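Local atomic coordinates of biogenic amine-binding protein (Rhodnius prolixus, PDB entry 4GE1), a protein that is a salivary lipocalin that binds biogenic amines such as tryptamine in its barrel, probably sequestering serotonin and norepinephrine during blood feeding. Residues 24-32 against 164-172; 113-124 against 135-146. All coordinates share one frame; numbering follows the deposited sequence.

Contact 1: residues 24-32 against 164-172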
# COMPACT_ATOMS: atom_id res chain seq x y z
N TRP A 24 8.42 1.21 0.31
CA TRP A 24 7.94 -0.13 0.67
C TRP A 24 7.76 -1.01 -0.56
O TRP A 24 7.38 -0.53 -1.62
CB TRP A 24 6.57 -0.03 1.36
CG TRP A 24 6.59 0.59 2.75
CD1 TRP A 24 6.29 1.88 3.08
CD2 TRP A 24 6.88 -0.08 3.99
NE1 TRP A 24 6.39 2.06 4.45
CE2 TRP A 24 6.75 0.87 5.02
CE3 TRP A 24 7.24 -1.39 4.32
CZ2 TRP A 24 6.97 0.55 6.35
CZ3 TRP A 24 7.46 -1.70 5.63
CH2 TRP A 24 7.33 -0.74 6.64
N TYR A 25 8.04 -2.30 -0.41
CA TYR A 25 7.73 -3.27 -1.44
C TYR A 25 6.57 -4.14 -0.97
O TYR A 25 6.54 -4.59 0.18
CB TYR A 25 8.94 -4.16 -1.73
CG TYR A 25 10.12 -3.43 -2.31
CD1 TYR A 25 11.11 -2.90 -1.49
CD2 TYR A 25 10.25 -3.27 -3.68
CE1 TYR A 25 12.20 -2.23 -2.02
CE2 TYR A 25 11.34 -2.59 -4.22
CZ TYR A 25 12.31 -2.07 -3.38
OH TYR A 25 13.39 -1.41 -3.91
N ILE A 26 5.60 -4.37 -1.85
CA ILE A 26 4.49 -5.26 -1.55
C ILE A 26 4.87 -6.68 -1.94
O ILE A 26 4.97 -7.01 -3.12
CB ILE A 26 3.20 -4.82 -2.25
CG1 ILE A 26 2.92 -3.35 -1.92
CG2 ILE A 26 2.03 -5.70 -1.81
CD1 ILE A 26 1.52 -2.90 -2.23
N THR A 27 5.11 -7.51 -0.93
CA THR A 27 5.67 -8.84 -1.16
C THR A 27 4.61 -9.93 -1.30
O THR A 27 4.78 -10.87 -2.08
CB THR A 27 6.65 -9.22 -0.05
OG1 THR A 27 6.01 -9.09 1.23
CG2 THR A 27 7.87 -8.31 -0.09
N HIS A 28 3.53 -9.81 -0.54
CA HIS A 28 2.46 -10.81 -0.53
C HIS A 28 1.14 -10.09 -0.38
O HIS A 28 1.07 -9.04 0.26
CB HIS A 28 2.61 -11.74 0.68
CG HIS A 28 3.91 -12.47 0.74
ND1 HIS A 28 5.10 -11.85 1.05
CD2 HIS A 28 4.21 -13.78 0.55
CE1 HIS A 28 6.08 -12.74 1.04
NE2 HIS A 28 5.56 -13.92 0.74
N TYR A 29 0.08 -10.66 -0.95
CA TYR A 29 -1.23 -10.03 -0.81
C TYR A 29 -2.41 -10.85 -1.31
O TYR A 29 -2.29 -11.65 -2.24
CB TYR A 29 -1.23 -8.66 -1.50
CG TYR A 29 -1.07 -8.70 -3.00
CD1 TYR A 29 -2.16 -8.87 -3.84
CD2 TYR A 29 0.18 -8.52 -3.59
CE1 TYR A 29 -2.01 -8.86 -5.23
CE2 TYR A 29 0.34 -8.51 -4.96
CZ TYR A 29 -0.75 -8.68 -5.78
OH TYR A 29 -0.56 -8.68 -7.16
N LYS A 30 -3.55 -10.62 -0.67
CA LYS A 30 -4.81 -11.16 -1.13
C LYS A 30 -5.69 -10.01 -1.58
O LYS A 30 -5.97 -9.09 -0.81
CB LYS A 30 -5.53 -11.93 -0.02
CG LYS A 30 -6.96 -12.33 -0.41
CD LYS A 30 -7.60 -13.19 0.67
CE LYS A 30 -9.01 -13.62 0.27
NZ LYS A 30 -9.77 -14.08 1.46
N LEU A 31 -6.09 -10.05 -2.84
CA LEU A 31 -6.99 -9.08 -3.41
C LEU A 31 -8.37 -9.71 -3.64
O LEU A 31 -8.51 -10.58 -4.50
CB LEU A 31 -6.43 -8.59 -4.74
CG LEU A 31 -7.36 -7.71 -5.56
CD1 LEU A 31 -7.65 -6.43 -4.80
CD2 LEU A 31 -6.73 -7.42 -6.91
N GLY A 32 -9.38 -9.28 -2.89
CA GLY A 32 -10.74 -9.79 -3.06
C GLY A 32 -10.99 -11.24 -2.68
O GLY A 32 -10.13 -11.90 -2.09
N LEU A 164 0.22 -16.65 5.62
CA LEU A 164 1.09 -16.22 4.52
C LEU A 164 0.85 -17.05 3.26
O LEU A 164 0.63 -16.50 2.18
CB LEU A 164 2.55 -16.31 4.94
CG LEU A 164 3.53 -15.66 3.96
CD1 LEU A 164 3.32 -14.15 3.91
CD2 LEU A 164 4.96 -15.99 4.35
N SER A 165 0.89 -18.38 3.41
CA SER A 165 0.67 -19.29 2.29
C SER A 165 -0.73 -19.12 1.69
O SER A 165 -1.03 -19.66 0.63
CB SER A 165 0.94 -20.75 2.69
OG SER A 165 0.03 -21.20 3.69
N GLY A 166 -1.57 -18.35 2.38
CA GLY A 166 -2.89 -18.00 1.88
C GLY A 166 -2.92 -16.76 0.98
O GLY A 166 -3.97 -16.42 0.43
N LEU A 167 -1.79 -16.08 0.83
CA LEU A 167 -1.73 -14.93 -0.06
C LEU A 167 -0.98 -15.27 -1.34
O LEU A 167 -0.22 -16.24 -1.38
CB LEU A 167 -1.05 -13.73 0.62
CG LEU A 167 -1.41 -13.43 2.08
CD1 LEU A 167 -0.75 -12.14 2.51
CD2 LEU A 167 -2.91 -13.34 2.26
N PHE A 168 -1.20 -14.48 -2.38
CA PHE A 168 -0.32 -14.53 -3.53
C PHE A 168 1.07 -14.02 -3.15
O PHE A 168 1.21 -12.91 -2.62
CB PHE A 168 -0.88 -13.70 -4.69
CG PHE A 168 0.12 -13.47 -5.80
CD1 PHE A 168 0.60 -14.54 -6.55
CD2 PHE A 168 0.58 -12.20 -6.09
CE1 PHE A 168 1.53 -14.33 -7.57
CE2 PHE A 168 1.51 -11.99 -7.10
CZ PHE A 168 1.98 -13.07 -7.85
N ASP A 169 2.09 -14.83 -3.41
CA ASP A 169 3.47 -14.47 -3.12
C ASP A 169 4.09 -13.79 -4.33
O ASP A 169 4.49 -14.45 -5.30
CB ASP A 169 4.26 -15.72 -2.72
CG ASP A 169 5.75 -15.47 -2.55
OD1 ASP A 169 6.18 -14.30 -2.55
OD2 ASP A 169 6.49 -16.46 -2.40
N ALA A 170 4.16 -12.46 -4.28
CA ALA A 170 4.63 -11.67 -5.42
C ALA A 170 6.11 -11.91 -5.68
O ALA A 170 6.59 -11.65 -6.78
CB ALA A 170 4.34 -10.19 -5.20
N THR A 171 6.82 -12.42 -4.68
CA THR A 171 8.23 -12.76 -4.84
C THR A 171 8.41 -14.02 -5.69
O THR A 171 9.52 -14.54 -5.81
CB THR A 171 8.98 -12.91 -3.48
OG1 THR A 171 8.92 -14.27 -3.04
CG2 THR A 171 8.38 -11.98 -2.41
N THR A 172 7.31 -14.52 -6.26
CA THR A 172 7.40 -15.61 -7.24
C THR A 172 7.60 -15.03 -8.64
O THR A 172 8.24 -15.65 -9.49
CB THR A 172 6.14 -16.50 -7.25
OG1 THR A 172 4.98 -15.72 -7.53
CG2 THR A 172 5.98 -17.21 -5.92

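Contact 2: residues 113-124 against 135-146. With TSS (2-(1H-indol-3-yl)ethanamine), chain E.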
# COMPACT_ATOMS: atom_id res chain seq x y z
N ILE A 113 -2.44 -3.16 10.49
CA ILE A 113 -2.58 -4.22 11.46
C ILE A 113 -1.35 -4.33 12.36
O ILE A 113 -1.48 -4.58 13.56
CB ILE A 113 -2.82 -5.55 10.73
CG1 ILE A 113 -4.14 -5.50 9.97
CG2 ILE A 113 -2.78 -6.72 11.70
CD1 ILE A 113 -4.36 -6.68 9.04
N ASP A 114 -0.18 -4.12 11.76
CA ASP A 114 1.09 -4.20 12.48
C ASP A 114 2.26 -3.65 11.64
O ASP A 114 2.19 -3.62 10.41
CB ASP A 114 1.39 -5.64 12.91
CG ASP A 114 2.55 -5.74 13.88
OD1 ASP A 114 2.79 -4.78 14.64
OD2 ASP A 114 3.22 -6.80 13.90
N THR A 115 3.32 -3.23 12.32
CA THR A 115 4.54 -2.78 11.65
C THR A 115 5.66 -2.55 12.65
O THR A 115 5.41 -2.18 13.80
CB THR A 115 4.33 -1.47 10.88
OG1 THR A 115 5.53 -1.12 10.17
CG2 THR A 115 3.97 -0.34 11.84
N ASP A 116 6.90 -2.78 12.23
CA ASP A 116 8.05 -2.46 13.07
C ASP A 116 8.78 -1.26 12.48
O ASP A 116 9.89 -0.92 12.90
CB ASP A 116 8.98 -3.66 13.21
CG ASP A 116 9.71 -4.00 11.92
OD1 ASP A 116 9.34 -3.44 10.86
OD2 ASP A 116 10.64 -4.83 11.97
N TYR A 117 8.15 -0.63 11.49
CA TYR A 117 8.64 0.61 10.89
C TYR A 117 9.84 0.45 9.94
O TYR A 117 9.85 1.03 8.84
CB TYR A 117 8.94 1.66 11.98
CG TYR A 117 7.72 2.00 12.81
CD1 TYR A 117 6.82 2.98 12.40
CD2 TYR A 117 7.46 1.33 14.01
CE1 TYR A 117 5.70 3.29 13.15
CE2 TYR A 117 6.34 1.63 14.77
CZ TYR A 117 5.46 2.61 14.33
OH TYR A 117 4.35 2.92 15.07
N SER A 118 10.84 -0.33 10.35
CA SER A 118 12.08 -0.41 9.58
C SER A 118 12.25 -1.72 8.80
O SER A 118 13.29 -1.94 8.17
CB SER A 118 13.30 -0.14 10.48
OG SER A 118 13.46 -1.11 11.50
N LYS A 119 11.24 -2.59 8.84
CA LYS A 119 11.31 -3.85 8.11
C LYS A 119 10.02 -4.23 7.39
O LYS A 119 10.02 -4.45 6.18
CB LYS A 119 11.74 -4.99 9.03
CG LYS A 119 13.22 -4.98 9.37
CD LYS A 119 13.58 -6.18 10.22
CE LYS A 119 15.08 -6.23 10.46
NZ LYS A 119 15.58 -4.99 11.10
N TYR A 120 8.92 -4.30 8.15
CA TYR A 120 7.67 -4.83 7.63
C TYR A 120 6.45 -4.05 8.11
O TYR A 120 6.48 -3.41 9.15
CB TYR A 120 7.51 -6.29 8.05
CG TYR A 120 7.03 -6.45 9.48
CD1 TYR A 120 5.67 -6.56 9.79
CD2 TYR A 120 7.94 -6.47 10.53
CE1 TYR A 120 5.24 -6.70 11.11
CE2 TYR A 120 7.52 -6.61 11.85
CZ TYR A 120 6.17 -6.72 12.13
OH TYR A 120 5.75 -6.85 13.44
N SER A 121 5.38 -4.13 7.34
CA SER A 121 4.07 -3.67 7.78
C SER A 121 3.00 -4.56 7.17
O SER A 121 3.19 -5.11 6.09
CB SER A 121 3.84 -2.21 7.40
OG SER A 121 3.88 -2.03 6.00
N VAL A 122 1.88 -4.69 7.86
CA VAL A 122 0.77 -5.49 7.35
C VAL A 122 -0.47 -4.61 7.31
O VAL A 122 -0.80 -3.93 8.28
CB VAL A 122 0.55 -6.72 8.23
CG1 VAL A 122 -0.62 -7.54 7.70
CG2 VAL A 122 1.83 -7.56 8.27
N VAL A 123 -1.14 -4.58 6.16
CA VAL A 123 -2.17 -3.58 5.95
C VAL A 123 -3.45 -4.17 5.38
O VAL A 123 -3.43 -5.19 4.69
CB VAL A 123 -1.65 -2.41 5.05
CG1 VAL A 123 -1.49 -2.86 3.58
CG2 VAL A 123 -2.55 -1.19 5.17
N HIS A 124 -4.57 -3.54 5.71
CA HIS A 124 -5.84 -3.81 5.05
C HIS A 124 -6.32 -2.53 4.39
O HIS A 124 -6.44 -1.49 5.05
CB HIS A 124 -6.87 -4.32 6.06
CG HIS A 124 -8.27 -4.39 5.52
ND1 HIS A 124 -9.19 -3.38 5.69
CD2 HIS A 124 -8.89 -5.35 4.80
CE1 HIS A 124 -10.32 -3.72 5.10
NE2 HIS A 124 -10.17 -4.91 4.55
N LEU A 135 -8.06 -5.34 -0.01
CA LEU A 135 -6.69 -5.80 -0.10
C LEU A 135 -6.12 -6.06 1.28
O LEU A 135 -6.20 -5.20 2.17
CB LEU A 135 -5.84 -4.76 -0.83
CG LEU A 135 -4.36 -5.08 -1.00
CD1 LEU A 135 -4.18 -6.11 -2.09
CD2 LEU A 135 -3.59 -3.80 -1.34
N TYR A 136 -5.55 -7.25 1.45
CA TYR A 136 -4.67 -7.53 2.58
C TYR A 136 -3.25 -7.66 2.05
O TYR A 136 -2.99 -8.48 1.17
CB TYR A 136 -5.08 -8.83 3.28
CG TYR A 136 -6.32 -8.72 4.13
CD1 TYR A 136 -6.26 -8.23 5.43
CD2 TYR A 136 -7.56 -9.13 3.65
CE1 TYR A 136 -7.39 -8.14 6.22
CE2 TYR A 136 -8.69 -9.05 4.43
CZ TYR A 136 -8.60 -8.56 5.71
OH TYR A 136 -9.73 -8.47 6.49
N ALA A 137 -2.33 -6.86 2.57
CA ALA A 137 -0.98 -6.82 2.00
C ALA A 137 0.13 -6.92 3.04
O ALA A 137 0.09 -6.26 4.08
CB ALA A 137 -0.79 -5.55 1.15
N VAL A 138 1.12 -7.75 2.73
CA VAL A 138 2.39 -7.75 3.46
C VAL A 138 3.40 -6.86 2.72
O VAL A 138 3.56 -6.95 1.49
CB VAL A 138 2.95 -9.16 3.65
CG1 VAL A 138 4.35 -9.11 4.22
CG2 VAL A 138 2.02 -9.96 4.56
N GLN A 139 4.06 -5.98 3.47
CA GLN A 139 4.94 -4.97 2.90
C GLN A 139 6.31 -4.99 3.58
O GLN A 139 6.41 -5.21 4.79
CB GLN A 139 4.28 -3.59 2.97
CG GLN A 139 2.86 -3.59 2.38
CD GLN A 139 2.16 -2.24 2.46
OE1 GLN A 139 1.40 -1.88 1.57
NE2 GLN A 139 2.40 -1.51 3.54
N SER A 140 7.36 -4.78 2.80
CA SER A 140 8.72 -4.88 3.31
C SER A 140 9.53 -3.66 2.88
O SER A 140 9.22 -3.02 1.88
CB SER A 140 9.37 -6.16 2.80
OG SER A 140 10.73 -6.27 3.21
N ARG A 141 10.56 -3.34 3.65
CA ARG A 141 11.47 -2.26 3.28
C ARG A 141 12.42 -2.77 2.20
O ARG A 141 13.04 -1.98 1.49
CB ARG A 141 12.25 -1.77 4.50
CG ARG A 141 11.41 -1.00 5.53
CD ARG A 141 10.73 0.23 4.92
NE ARG A 141 10.30 1.18 5.94
CZ ARG A 141 9.68 2.34 5.68
NH1 ARG A 141 9.40 2.68 4.43
NH2 ARG A 141 9.35 3.15 6.68
N THR A 142 12.54 -4.09 2.10
CA THR A 142 13.32 -4.72 1.04
C THR A 142 12.40 -5.56 0.14
O THR A 142 11.21 -5.71 0.42
CB THR A 142 14.45 -5.59 1.60
OG1 THR A 142 13.93 -6.48 2.59
CG2 THR A 142 15.55 -4.72 2.24
N GLU A 143 12.96 -6.08 -0.95
CA GLU A 143 12.16 -6.78 -1.95
C GLU A 143 11.59 -8.09 -1.40
O GLU A 143 10.53 -8.55 -1.84
CB GLU A 143 12.99 -7.04 -3.22
CG GLU A 143 13.53 -5.77 -3.84
CD GLU A 143 14.23 -6.01 -5.17
OE1 GLU A 143 15.29 -5.39 -5.40
OE2 GLU A 143 13.71 -6.79 -5.99
N ASN A 144 12.28 -8.68 -0.43
CA ASN A 144 11.81 -9.90 0.23
C ASN A 144 11.60 -9.62 1.72
O ASN A 144 12.20 -8.70 2.27
CB ASN A 144 12.83 -11.03 0.06
CG ASN A 144 13.34 -11.14 -1.37
OD1 ASN A 144 12.71 -11.78 -2.22
ND2 ASN A 144 14.49 -10.52 -1.64
N VAL A 145 10.75 -10.41 2.37
CA VAL A 145 10.58 -10.25 3.81
C VAL A 145 11.82 -10.78 4.53
O VAL A 145 12.27 -11.89 4.28
CB VAL A 145 9.31 -10.96 4.34
CG1 VAL A 145 9.18 -10.75 5.84
CG2 VAL A 145 8.07 -10.45 3.62
N LYS A 146 12.39 -9.96 5.41
CA LYS A 146 13.54 -10.38 6.20
C LYS A 146 13.19 -11.66 6.96
O LYS A 146 12.17 -11.72 7.64
CB LYS A 146 13.96 -9.29 7.18
CG LYS A 146 14.63 -8.10 6.51
CD LYS A 146 15.91 -8.53 5.82
CE LYS A 146 16.59 -7.37 5.14
NZ LYS A 146 17.83 -7.81 4.44
N1 TSS E . -1.97 1.62 -4.15
CA TSS E . -3.31 1.20 -3.81
CB TSS E . -3.44 0.08 -2.83
CG TSS E . -2.47 0.02 -1.69
CD1 TSS E . -1.46 -0.92 -1.52
NE1 TSS E . -0.80 -0.65 -0.37
CE2 TSS E . -1.35 0.47 0.22
CD2 TSS E . -2.39 0.90 -0.57
CZ2 TSS E . -1.03 1.16 1.42
CH2 TSS E . -1.77 2.28 1.80
CZ3 TSS E . -2.82 2.71 0.99
CE3 TSS E . -3.14 2.03 -0.19

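Contact 1: residues 24-32 against 164-172
The short strand 168-169 runs antiparallel to strand 24-31, with Y29 and F168 as the hydrogen-bonded pair: Y29 N gives to F168 O at 3.0 Å and F168 N returns to Y29 O. A third backbone bond joins A170 N to T27 O at 2.8 Å. On one face of this small sheet the edge of the F168 ring, led by CD2, meets the face of Y29 near CZ (3.8 Å), an offset edge-to-face pair with planes at 76°. The hydroxyl of Y29 is bonded to D40 and N42. The opposite face carries H28. With CG anti to the carbonyl carbon (chi1 -58°), its imidazole turns to where L164 CD1 covers one face as a CH-pi contact, 3.7 Å from the centroid. T27 OG1 and H28 ND1, 2.9 Å apart, share a hydrogen bond at the ring edge, which should fix the ring's rotation. The D169 carboxylate lies alongside, its plane within 13° of parallel to the imidazole; OD1 accepts from T171 N, an Asx turn, and from T171 OG1 at 2.8 Å. T27 and H28 form a classic beta bulge opposite V138 of strand 130-140, and helix 150-159 packs L157 against L164 and L167.

Contact 2: residues 113-124 against 135-146
Y117 O is gripped side-on by R141, whose NE (2.9 Å) and NH2 (3.1 Å) both point at this one oxygen, which lies in the guanidinium plane. The grip ties the open end of a beta hairpin of the lipocalin barrel, strands 120-127 and 130-140, to the loop between strands 102-115 and 120-127. In R141 chi1 (-70°) lays CG against S118 O, and the bend at chi2 (-58°) turns the guanidinium back to that loop. R141 NH1 and NH2 also reach S23 O and F19 O, and W24 makes a cation-pi contact. The hairpin strands run antiparallel; S121 with Q139 and V123 with A137 are the hydrogen-bonded pairs. Y120, V122 and H124 alternate with them on the other face. There CD2 of H124 sits over the face of the Y136 ring, 3.3 Å from CZ, with the two rings inclined at 51°. On the ligand side V123 CG1 packs on A137 CB (3.7 Å), and L135 CD2 touches the indole of the bound tryptamine. Q139 NE2 gives to S121 OG at 2.9 Å, in the amide plane, and bonds Y112 OH as well; these two partners orient the amide, leaving OE1 to accept the tryptamine indole NE1 at 3.2 Å.

Overall arrangement
Contacts 1 and 2 lie about 10 Å apart, centre to centre, in one curled antiparallel sheet. Along the chain 24-32 comes first, then both segments of contact 2, and finally 164-172, after helix 150-159. Strands 23-31 and 130-140 are neighbours, so the two contacts meet directly: Y25 N lies 2.7 Å from S140 O and H28 O 2.8 Å from V138 N, both probable hydrogen bonds. The pairing of 23-31 with 130-140 closes the barrel, with 168-169 added beside 23-31. I26 from contact 1 and L135 and Q139 from contact 2 line the same tryptamine pocket, whose ligand is also hydrogen-bonded to D73.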